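PDB 4YLE: periplasmic binding protein/LacI transcriptional regulator from Burkholderia multivorans, which probably binds a small sugar-like solute in the periplasm and delivers it to an ABC transporter for uptake. Local coordinates for residues L48-G53 against K281-G286; A105-V110 against N125-D130; K111-V114 against I119-N122; A212-M217 against K225-G230; G237-V242 against V251-Y256. All blocks are in the same frame, centred on the assembly; numbering follows the deposited sequence.

The chain has two alpha/beta lobes, as in periplasmic binding proteins. Interaction 1 opens first, on helix 45-60. All the others nest inside its long loop. Interaction 2 follows, tying the start of helix 107-115 to the turn before helix 129-133. Interaction 3 nests within it and joins the same helix to strand 119-123. The chain then passes into the second lobe. There interaction 4 packs helix 207-220 on strand 226-229, and interaction 5 packs helix 232-244 on strand 252-254. These two run in series, their centres 7 Å apart, with neighbouring strands of one sheet. The chain then returns to the first lobe, where helix 279-295 closes interaction 1. No loops cross.

Interaction 1. Residues L48-G53 against K281-G286; sequences LTMENG and KQAVFG
M50 and A283 bring the two helices closest, with their CA atoms 6.3 Å apart, and the next close pair is G53 and V284, whose CA atoms are 7.1 Å apart. The main touch is hydrophobic. M50, present as selenomethionine, lays the middle of its side chain against the methyl of A283. M50 CG lies 3.5 Å from A283 CB, which is tight for two carbons. The selenium is less close, with M50 SE 4.1 Å from A283 CB. The M50 chain leaves its helix extended, CG lying opposite the backbone nitrogen (chi1 -177°), and bends only at chi3 (-75°). The first torsion sets CG alongside the alanine methyl, and the chi3 bend turns the terminal methyl away from it.

Both helices lie on the first-lobe sheet of this periplasmic binding protein. Helix 45-60 follows strand 34-39, while helix 279-295 belongs to the returning chain. M50 and A283 also share a floor, since M50 rests on M39 and A283 on L37 of that strand. The M50 side chain lies about 7 Å from the bound unknown ligand.

Beyond this pair, a lighter contact involves G53. It has no side chain, and its backbone meets V284 directly. One methyl branch of V284 faces the glycine carbonyl, with V284 CG2 3.9 Å from G53 O. V284 also touches Y57, further along helix 45-60. No hydrogen bond crosses between the two segments.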
# COMPACT_ATOMS: atom_id res chain seq x y z
N LEU A 48 9.04 0.06 6.59
CA LEU A 48 10.06 0.45 7.55
C LEU A 48 9.79 1.87 8.03
O LEU A 48 9.89 2.14 9.22
CB LEU A 48 11.45 0.31 6.95
CG LEU A 48 11.70 -1.14 6.50
CD1 LEU A 48 13.11 -1.22 5.96
CD2 LEU A 48 11.50 -2.18 7.63
N THR A 49 9.35 2.74 7.12
CA THR A 49 8.95 4.11 7.45
C THR A 49 7.74 4.12 8.36
O THR A 49 7.67 4.86 9.35
CB THR A 49 8.65 4.89 6.16
OG1 THR A 49 9.88 5.11 5.46
CG2 THR A 49 8.01 6.25 6.46
N MSE A 50 6.78 3.26 8.05
CA MSE A 50 5.60 3.10 8.88
C MSE A 50 5.99 2.66 10.28
O MSE A 50 5.52 3.25 11.26
CB MSE A 50 4.64 2.07 8.28
CG MSE A 50 3.38 1.91 9.06
SE MSE A 50 2.21 0.51 8.38
CE MSE A 50 1.57 1.51 6.86
N GLU A 51 6.81 1.62 10.37
CA GLU A 51 7.27 1.07 11.65
C GLU A 51 7.98 2.12 12.48
O GLU A 51 7.71 2.26 13.68
CB GLU A 51 8.17 -0.15 11.42
CG GLU A 51 8.48 -0.92 12.67
CD GLU A 51 9.42 -2.09 12.42
OE1 GLU A 51 10.30 -1.96 11.56
OE2 GLU A 51 9.25 -3.13 13.09
N ASN A 52 8.86 2.88 11.85
CA ASN A 52 9.60 3.90 12.58
C ASN A 52 8.64 4.92 13.16
O ASN A 52 8.78 5.31 14.32
CB ASN A 52 10.64 4.58 11.69
CG ASN A 52 11.78 3.66 11.33
OD1 ASN A 52 12.10 2.73 12.08
ND2 ASN A 52 12.38 3.90 10.17
N GLY A 53 7.66 5.33 12.37
CA GLY A 53 6.64 6.27 12.82
C GLY A 53 5.87 5.79 14.03
O GLY A 53 5.66 6.52 15.00
N LYS A 281 1.66 8.11 9.27
CA LYS A 281 0.35 8.63 9.65
C LYS A 281 -0.69 7.52 9.71
O LYS A 281 -1.46 7.46 10.64
CB LYS A 281 -0.11 9.71 8.66
CG LYS A 281 -1.50 10.27 8.97
CD LYS A 281 -2.07 10.99 7.75
CE LYS A 281 -1.64 12.40 7.68
NZ LYS A 281 -2.23 13.20 8.78
N GLN A 282 -0.69 6.62 8.72
CA GLN A 282 -1.70 5.55 8.70
C GLN A 282 -1.59 4.69 9.94
O GLN A 282 -2.63 4.38 10.59
CB GLN A 282 -1.58 4.70 7.46
CG GLN A 282 -1.91 5.45 6.20
CD GLN A 282 -1.93 4.55 5.02
OE1 GLN A 282 -2.59 3.52 5.02
NE2 GLN A 282 -1.22 4.94 3.96
N ALA A 283 -0.36 4.34 10.32
CA ALA A 283 -0.17 3.48 11.48
C ALA A 283 -0.52 4.24 12.77
O ALA A 283 -1.14 3.68 13.67
CB ALA A 283 1.22 2.97 11.55
N VAL A 284 -0.09 5.49 12.88
CA VAL A 284 -0.36 6.25 14.08
C VAL A 284 -1.87 6.47 14.24
O VAL A 284 -2.41 6.28 15.34
CB VAL A 284 0.40 7.61 14.09
CG1 VAL A 284 -0.09 8.53 15.20
CG2 VAL A 284 1.91 7.35 14.26
N PHE A 285 -2.56 6.79 13.16
CA PHE A 285 -3.99 7.09 13.25
C PHE A 285 -4.71 5.76 13.49
O PHE A 285 -5.73 5.70 14.15
CB PHE A 285 -4.51 7.77 11.98
CG PHE A 285 -4.25 9.24 11.88
CD1 PHE A 285 -3.18 9.85 12.52
CD2 PHE A 285 -5.07 10.02 11.07
CE1 PHE A 285 -2.96 11.21 12.37
CE2 PHE A 285 -4.85 11.36 10.94
CZ PHE A 285 -3.80 11.96 11.59
N GLY A 286 -4.18 4.68 12.94
CA GLY A 286 -4.75 3.37 13.22
C GLY A 286 -4.66 3.04 14.71
O GLY A 286 -5.63 2.60 15.32

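Interaction 2. Residues A105-V110 against N125-D130; sequences ALVPVV and NRLDPD
L127 is the bump in this contact, and L106, V107 and V110 form the hollow that receives it. Its two methyls divide the work. L127 CD2 enters the notch between L106 and V107, 4.1 Å from L106 CB and equally 4.1 Å from V107 CG2. L127 CD1 reaches one turn further on and lies 4.1 Å from V110 CG2. V107 and V110 both turn the same branch, CG2, to the leucine, and each crosses its side chain obliquely. L106 offers only the base of its side chain here. Its end turns off toward T78, Q81 and I82 of helix 78-90. All three contacts are buried, and none is tighter than ordinary packing.

The hollow lies at the N-terminal part of helix 107-115, whose strand-to-strand crossover in the first lobe ends in strand 119-123. The bump sits in the turn leaving that strand, just ahead of helix 129-133. The turn is pinned on its polar side: N122 bonds with L127 N and with N125 O, and R126 O accepts from S103 OG.

D128, directly after L127, is the N-cap of that helix, and D128 OD1 accepts from D130 N at 2.9 Å, with an N-H...O angle of 140°. Helix 129-133 closes over the hollow, with L132 on V107 and L127. P100, from a loop, touches L106 and L127.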
# COMPACT_ATOMS: atom_id res chain seq x y z
N ALA A 105 -8.26 -12.85 2.24
CA ALA A 105 -7.72 -14.00 2.95
C ALA A 105 -7.45 -13.73 4.42
O ALA A 105 -7.39 -14.66 5.22
CB ALA A 105 -6.45 -14.47 2.28
N LEU A 106 -7.25 -12.46 4.79
CA LEU A 106 -7.02 -12.12 6.18
C LEU A 106 -8.33 -12.00 6.97
O LEU A 106 -8.29 -11.82 8.18
CB LEU A 106 -6.22 -10.81 6.31
CG LEU A 106 -4.69 -10.95 6.40
CD1 LEU A 106 -4.27 -11.57 7.72
CD2 LEU A 106 -4.16 -11.78 5.25
N VAL A 107 -9.49 -12.10 6.32
CA VAL A 107 -10.72 -11.80 7.05
C VAL A 107 -11.02 -12.85 8.11
O VAL A 107 -11.49 -12.49 9.19
CB VAL A 107 -11.93 -11.67 6.11
CG1 VAL A 107 -13.23 -11.49 6.90
CG2 VAL A 107 -11.72 -10.48 5.18
N PRO A 108 -10.78 -14.14 7.82
CA PRO A 108 -11.12 -15.13 8.86
C PRO A 108 -10.40 -14.92 10.20
O PRO A 108 -11.01 -15.05 11.28
CB PRO A 108 -10.70 -16.46 8.22
CG PRO A 108 -10.90 -16.23 6.76
CD PRO A 108 -10.42 -14.79 6.55
N VAL A 109 -9.12 -14.56 10.15
CA VAL A 109 -8.37 -14.44 11.38
C VAL A 109 -8.72 -13.11 12.07
O VAL A 109 -8.66 -13.00 13.29
CB VAL A 109 -6.84 -14.55 11.12
CG1 VAL A 109 -6.31 -13.33 10.35
CG2 VAL A 109 -6.09 -14.74 12.45
N VAL A 110 -9.11 -12.10 11.29
CA VAL A 110 -9.65 -10.88 11.89
C VAL A 110 -10.91 -11.23 12.67
O VAL A 110 -11.08 -10.77 13.80
CB VAL A 110 -10.01 -9.80 10.84
CG1 VAL A 110 -10.85 -8.68 11.46
CG2 VAL A 110 -8.74 -9.24 10.20
N ASN A 125 -4.55 -1.16 3.15
CA ASN A 125 -5.27 -1.91 2.15
C ASN A 125 -6.56 -2.42 2.75
O ASN A 125 -6.55 -3.18 3.70
CB ASN A 125 -4.43 -3.08 1.66
CG ASN A 125 -5.20 -3.99 0.76
OD1 ASN A 125 -6.00 -3.54 -0.09
ND2 ASN A 125 -4.98 -5.31 0.91
N ARG A 126 -7.67 -2.01 2.19
CA ARG A 126 -8.95 -2.30 2.79
C ARG A 126 -9.36 -3.75 2.59
O ARG A 126 -9.29 -4.28 1.49
CB ARG A 126 -10.02 -1.37 2.24
CG ARG A 126 -11.28 -1.32 3.08
CD ARG A 126 -12.40 -0.66 2.32
NE ARG A 126 -12.06 0.71 1.94
CZ ARG A 126 -12.54 1.80 2.53
NH1 ARG A 126 -13.41 1.71 3.54
NH2 ARG A 126 -12.15 2.99 2.09
N LEU A 127 -9.76 -4.38 3.69
CA LEU A 127 -10.37 -5.70 3.66
C LEU A 127 -11.62 -5.67 2.81
O LEU A 127 -12.28 -4.65 2.71
CB LEU A 127 -10.71 -6.16 5.07
CG LEU A 127 -9.49 -6.40 5.95
CD1 LEU A 127 -9.92 -6.50 7.40
CD2 LEU A 127 -8.73 -7.66 5.52
N ASP A 128 -11.94 -6.80 2.19
CA ASP A 128 -13.04 -6.81 1.25
C ASP A 128 -14.36 -6.63 2.01
O ASP A 128 -14.65 -7.39 2.93
CB ASP A 128 -13.05 -8.11 0.46
CG ASP A 128 -14.05 -8.08 -0.69
OD1 ASP A 128 -15.23 -7.73 -0.47
OD2 ASP A 128 -13.65 -8.41 -1.82
N PRO A 129 -15.15 -5.61 1.64
CA PRO A 129 -16.36 -5.30 2.41
C PRO A 129 -17.42 -6.39 2.32
O PRO A 129 -18.17 -6.59 3.27
CB PRO A 129 -16.85 -4.01 1.75
CG PRO A 129 -16.32 -4.06 0.38
CD PRO A 129 -14.97 -4.67 0.53
N ASP A 130 -17.47 -7.08 1.19
CA ASP A 130 -18.47 -8.12 1.00
C ASP A 130 -18.14 -9.31 1.89
O ASP A 130 -19.01 -9.88 2.54
CB ASP A 130 -18.56 -8.54 -0.47
CG ASP A 130 -18.92 -7.38 -1.37
OD1 ASP A 130 -19.66 -6.48 -0.93
OD2 ASP A 130 -18.45 -7.36 -2.53

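Interaction 3. Residues K111-V114 against I119-N122; sequences KKAV and IVVN
V120 drives one methyl, CG2, between A113 and V114. V120 CG2 lies 3.8 Å from A113 CB, and V120 CG2 is likewise 3.8 Å from V114 CG2. This is the compact part of the contact. A single strand methyl fits against two consecutive helix residues, without any hydrogen bond between the segments. The side chains of V114 and V120 cross at about a right angle, so they meet at their CG2 methyls alone and not along their lengths. Both valines hold CG2 opposite the carbonyl carbon (chi1 163° for V114, -179° for V120). For V120 this aims the methyl out of the strand at the helix.

The other side is looser. V114 is partly exposed, and only its CG2 branch takes part. K112 is exposed, though its side chain touches E86 and I89 of helix 78-90. K111 points away from the strand and is modelled no further than CB. Closest in backbone are V114 and I119, with CA atoms 6.2 Å apart, yet I119 turns its side chain away from the helix.

The contact is the second half of a beta-alpha-beta crossover, in which strand 95-98 leads through helix 107-115 into strand 119-123. The two strands lie side by side in the first-lobe sheet, and I119 and V121 bond through their backbones to I96. A113 also leans on I89 of helix 78-90. On the opposite face of the sheet, V121 packs against T289 and A290 of helix 279-295.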
# COMPACT_ATOMS: atom_id res chain seq x y z
N LYS A 111 -11.79 -12.01 12.07
CA LYS A 111 -13.00 -12.45 12.78
C LYS A 111 -12.62 -13.14 14.09
O LYS A 111 -13.19 -12.84 15.14
CB LYS A 111 -13.82 -13.40 11.90
N LYS A 112 -11.65 -14.05 14.02
CA LYS A 112 -11.12 -14.75 15.19
C LYS A 112 -10.71 -13.78 16.28
O LYS A 112 -11.08 -13.92 17.44
CB LYS A 112 -9.93 -15.62 14.75
CG LYS A 112 -9.29 -16.54 15.79
CD LYS A 112 -8.29 -17.48 15.09
CE LYS A 112 -7.01 -17.73 15.90
NZ LYS A 112 -7.28 -18.43 17.19
N ALA A 113 -9.96 -12.75 15.88
CA ALA A 113 -9.50 -11.73 16.80
C ALA A 113 -10.67 -10.97 17.41
O ALA A 113 -10.69 -10.73 18.61
CB ALA A 113 -8.55 -10.74 16.07
N VAL A 114 -11.64 -10.59 16.59
CA VAL A 114 -12.73 -9.76 17.08
C VAL A 114 -13.59 -10.57 18.04
O VAL A 114 -13.99 -10.06 19.10
CB VAL A 114 -13.57 -9.19 15.92
CG1 VAL A 114 -14.92 -8.67 16.39
CG2 VAL A 114 -12.79 -8.05 15.26
N ILE A 119 -9.84 -5.39 19.65
CA ILE A 119 -10.25 -4.35 18.72
C ILE A 119 -9.32 -4.46 17.51
O ILE A 119 -8.11 -4.49 17.67
CB ILE A 119 -10.18 -2.93 19.38
CG1 ILE A 119 -11.20 -2.84 20.54
CG2 ILE A 119 -10.43 -1.79 18.36
CD1 ILE A 119 -12.66 -3.03 20.11
N VAL A 120 -9.90 -4.56 16.32
CA VAL A 120 -9.10 -4.55 15.09
C VAL A 120 -9.40 -3.34 14.26
O VAL A 120 -10.56 -3.03 14.01
CB VAL A 120 -9.38 -5.81 14.26
CG1 VAL A 120 -8.54 -5.81 12.99
CG2 VAL A 120 -9.16 -7.07 15.11
N VAL A 121 -8.34 -2.66 13.82
CA VAL A 121 -8.41 -1.54 12.92
C VAL A 121 -7.61 -1.92 11.68
O VAL A 121 -6.54 -2.48 11.80
CB VAL A 121 -7.82 -0.27 13.55
CG1 VAL A 121 -7.88 0.89 12.59
CG2 VAL A 121 -8.55 0.08 14.86
N ASN A 122 -8.19 -1.61 10.54
CA ASN A 122 -7.67 -1.94 9.22
C ASN A 122 -6.99 -0.70 8.70
O ASN A 122 -7.61 0.36 8.66
CB ASN A 122 -8.86 -2.37 8.35
CG ASN A 122 -8.51 -2.76 6.93
OD1 ASN A 122 -9.44 -3.00 6.16
ND2 ASN A 122 -7.23 -2.88 6.57

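Interaction 4. Residues A212-M217 against K225-G230; sequences AVASAM and KALLCG
L227 and M217 are brought together by their first torsions. In each, CG is turned away from the carbonyl, on the amide side (chi1 -68° for L227, -75° for M217). Beyond CG the M217 chain is extended and runs past L227, so it is the flank of the chain, at SE, that touches, while the terminal methyl lies farther off. L227 in turn points its forked end at the helix. The two side chains meet at a slant, with M217 SE 3.7 Å from L227 CD2. M217 is present as selenomethionine, so the touching atom is selenium. The other branch of the fork goes to A214, and L227 CD1 lies 4.0 Å from A214 CB. Thus L227 straddles the helix surface, with one methyl on a short alanine and the other on the long side chain one turn later. The A214 and L227 CA atoms are 7.2 Å apart.

This is helix-on-sheet packing in the second lobe of the binding protein, which has a parallel four-stranded sheet. Helix 207-220 links strand 196-202 to strand 226-229. These strands are not neighbours, because strand 166-171 lies between them. The helix therefore spans the middle strand on its way across. V213 touches V170 of that strand and Q201 of the edge strand, while M217 also rests on S199 and Q201.

All three touching residues are buried and apolar. V242 of the next helix, 232-244, covers L227 as well, and A214 meets A238 and A241 of that same helix.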
# COMPACT_ATOMS: atom_id res chain seq x y z
N ALA A 212 10.56 -7.63 -14.27
CA ALA A 212 10.29 -8.64 -15.29
C ALA A 212 9.12 -8.20 -16.16
O ALA A 212 9.19 -8.30 -17.40
CB ALA A 212 9.98 -10.00 -14.67
N VAL A 213 8.05 -7.74 -15.53
CA VAL A 213 6.89 -7.18 -16.24
C VAL A 213 7.21 -5.98 -17.12
O VAL A 213 6.78 -5.93 -18.26
CB VAL A 213 5.80 -6.79 -15.22
CG1 VAL A 213 4.66 -5.98 -15.88
CG2 VAL A 213 5.27 -8.06 -14.59
N ALA A 214 7.93 -5.00 -16.58
CA ALA A 214 8.32 -3.82 -17.35
C ALA A 214 9.11 -4.24 -18.60
O ALA A 214 8.91 -3.72 -19.70
CB ALA A 214 9.14 -2.86 -16.49
N SER A 215 10.03 -5.18 -18.41
CA SER A 215 10.86 -5.66 -19.51
C SER A 215 10.03 -6.33 -20.59
O SER A 215 10.27 -6.11 -21.79
CB SER A 215 11.93 -6.61 -18.98
OG SER A 215 12.95 -5.85 -18.33
N ALA A 216 9.05 -7.12 -20.17
CA ALA A 216 8.16 -7.76 -21.12
C ALA A 216 7.37 -6.70 -21.88
O ALA A 216 7.20 -6.82 -23.09
CB ALA A 216 7.21 -8.72 -20.41
N MSE A 217 6.88 -5.67 -21.18
CA MSE A 217 6.06 -4.66 -21.83
C MSE A 217 6.87 -3.86 -22.86
O MSE A 217 6.38 -3.57 -23.94
CB MSE A 217 5.45 -3.72 -20.79
CG MSE A 217 4.36 -4.35 -20.05
SE MSE A 217 3.79 -3.10 -18.66
CE MSE A 217 2.28 -4.22 -18.04
N LYS A 225 5.47 4.49 -24.25
CA LYS A 225 5.92 5.82 -23.83
C LYS A 225 6.02 5.98 -22.31
O LYS A 225 6.69 6.90 -21.85
CB LYS A 225 4.97 6.87 -24.37
CG LYS A 225 4.97 6.95 -25.86
CD LYS A 225 6.23 7.63 -26.35
CE LYS A 225 6.09 8.01 -27.82
NZ LYS A 225 7.20 8.88 -28.27
N ALA A 226 5.37 5.11 -21.54
CA ALA A 226 5.41 5.23 -20.10
C ALA A 226 5.02 3.93 -19.42
O ALA A 226 4.28 3.10 -19.97
CB ALA A 226 4.50 6.33 -19.63
N LEU A 227 5.52 3.78 -18.22
CA LEU A 227 5.17 2.70 -17.33
C LEU A 227 4.63 3.28 -16.04
O LEU A 227 5.34 4.02 -15.37
CB LEU A 227 6.38 1.84 -17.03
CG LEU A 227 6.89 1.05 -18.24
CD1 LEU A 227 8.39 0.72 -18.15
CD2 LEU A 227 6.07 -0.21 -18.45
N LEU A 228 3.38 2.96 -15.72
CA LEU A 228 2.73 3.50 -14.54
C LEU A 228 2.71 2.38 -13.49
O LEU A 228 2.04 1.36 -13.70
CB LEU A 228 1.31 3.97 -14.84
CG LEU A 228 1.11 5.10 -15.86
CD1 LEU A 228 1.40 4.65 -17.28
CD2 LEU A 228 -0.30 5.63 -15.74
N CYS A 229 3.43 2.57 -12.39
CA CYS A 229 3.68 1.51 -11.43
C CYS A 229 2.96 1.75 -10.14
O CYS A 229 3.02 2.85 -9.60
CB CYS A 229 5.18 1.36 -11.16
SG CYS A 229 6.12 1.04 -12.64
N GLY A 230 2.33 0.69 -9.64
CA GLY A 230 1.53 0.74 -8.44
C GLY A 230 2.29 1.02 -7.14
O GLY A 230 1.70 1.41 -6.14

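Interaction 5. Residues G237-V242 against V251-Y256; sequences GAVSAV and VYVVGY
V242 and V253 point opposite ways and overlap flank to flank, touching through like branches, with V242 CG2 4.1 Å from V253 CG2. The same methyl also serves V251, just ahead of the strand. V242 CG2 is 4.0 Å from V251 CG1, and here the side chains lie askew to each other. V242 thus sits over two alternate residues that face the helix from one side of the chain. V253 is shared in the same way. Its other branch turns toward the preceding helix turn, where V253 CG1 lies 4.2 Å from A238 CB and 4.2 Å from V239 CG2. The CG1 branch of V253 stands opposite its backbone N (chi1 176°), which sets the two methyls toward different helix turns.

The backbones run nearly antiparallel. The axes of helix 237-242 and strand 252-254 make 170° and approach to 8.9 Å.

Strand 226-229, helix 232-244 and strand 252-254 form a beta-alpha-beta unit at the edge of the second-lobe sheet. The helix also reaches the first strand of the unit, with A238 on C229. Helix 207-220 flanks it through N211, which touches S240 and bonds to G237 O through ND2. On the other face of the sheet Y252 and V254 meet helix 146-160.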
# COMPACT_ATOMS: atom_id res chain seq x y z
N GLY A 237 12.12 -1.35 -10.23
CA GLY A 237 12.25 -2.41 -11.22
C GLY A 237 12.08 -1.90 -12.64
O GLY A 237 12.90 -2.26 -13.53
N ALA A 238 11.06 -1.06 -12.86
CA ALA A 238 10.79 -0.52 -14.21
C ALA A 238 11.93 0.41 -14.70
O ALA A 238 12.32 0.34 -15.87
CB ALA A 238 9.45 0.21 -14.20
N VAL A 239 12.48 1.23 -13.82
CA VAL A 239 13.65 2.04 -14.14
C VAL A 239 14.83 1.17 -14.63
O VAL A 239 15.45 1.46 -15.67
CB VAL A 239 14.08 2.90 -12.90
CG1 VAL A 239 15.51 3.44 -13.04
CG2 VAL A 239 13.13 4.03 -12.75
N SER A 240 15.10 0.06 -13.95
CA SER A 240 16.11 -0.89 -14.43
C SER A 240 15.79 -1.47 -15.80
O SER A 240 16.70 -1.67 -16.62
CB SER A 240 16.27 -2.04 -13.43
OG SER A 240 16.80 -1.56 -12.21
N ALA A 241 14.52 -1.77 -16.04
CA ALA A 241 14.15 -2.37 -17.32
C ALA A 241 14.31 -1.35 -18.45
O ALA A 241 14.76 -1.69 -19.54
CB ALA A 241 12.70 -2.90 -17.26
N VAL A 242 13.92 -0.10 -18.18
CA VAL A 242 14.04 0.96 -19.16
C VAL A 242 15.50 1.16 -19.52
O VAL A 242 15.84 1.21 -20.69
CB VAL A 242 13.40 2.27 -18.65
CG1 VAL A 242 13.71 3.44 -19.53
CG2 VAL A 242 11.88 2.12 -18.56
N VAL A 251 11.18 6.78 -22.06
CA VAL A 251 10.02 6.11 -21.47
C VAL A 251 9.91 6.62 -20.06
O VAL A 251 10.86 6.52 -19.28
CB VAL A 251 10.17 4.57 -21.48
CG1 VAL A 251 9.00 3.88 -20.73
CG2 VAL A 251 10.26 4.06 -22.91
N TYR A 252 8.78 7.25 -19.75
CA TYR A 252 8.54 7.77 -18.42
C TYR A 252 8.18 6.65 -17.46
O TYR A 252 7.53 5.67 -17.84
CB TYR A 252 7.42 8.80 -18.44
CG TYR A 252 7.81 10.13 -19.06
CD1 TYR A 252 8.71 10.96 -18.42
CD2 TYR A 252 7.25 10.56 -20.26
CE1 TYR A 252 9.06 12.19 -18.95
CE2 TYR A 252 7.61 11.79 -20.81
CZ TYR A 252 8.51 12.60 -20.14
OH TYR A 252 8.88 13.82 -20.67
N VAL A 253 8.60 6.83 -16.21
CA VAL A 253 8.18 5.95 -15.12
C VAL A 253 7.57 6.76 -13.97
O VAL A 253 8.15 7.76 -13.54
CB VAL A 253 9.37 5.13 -14.56
CG1 VAL A 253 8.95 4.29 -13.38
CG2 VAL A 253 9.98 4.27 -15.63
N VAL A 254 6.39 6.34 -13.51
CA VAL A 254 5.82 6.88 -12.28
C VAL A 254 5.59 5.76 -11.30
O VAL A 254 5.38 4.63 -11.68
CB VAL A 254 4.52 7.66 -12.53
CG1 VAL A 254 4.81 8.91 -13.40
CG2 VAL A 254 3.45 6.75 -13.13
N GLY A 255 5.60 6.12 -10.01
CA GLY A 255 5.38 5.17 -8.94
C GLY A 255 4.42 5.71 -7.91
O GLY A 255 3.55 6.53 -8.22
N TYR A 256 4.58 5.21 -6.70
CA TYR A 256 3.67 5.50 -5.60
C TYR A 256 4.37 5.05 -4.32
O TYR A 256 4.77 3.89 -4.25
CB TYR A 256 2.36 4.74 -5.80
CG TYR A 256 1.13 5.27 -5.11
CD1 TYR A 256 0.26 6.09 -5.79
CD2 TYR A 256 0.79 4.86 -3.83
CE1 TYR A 256 -0.90 6.53 -5.21
CE2 TYR A 256 -0.41 5.31 -3.25
CZ TYR A 256 -1.22 6.15 -3.97
OH TYR A 256 -2.38 6.57 -3.38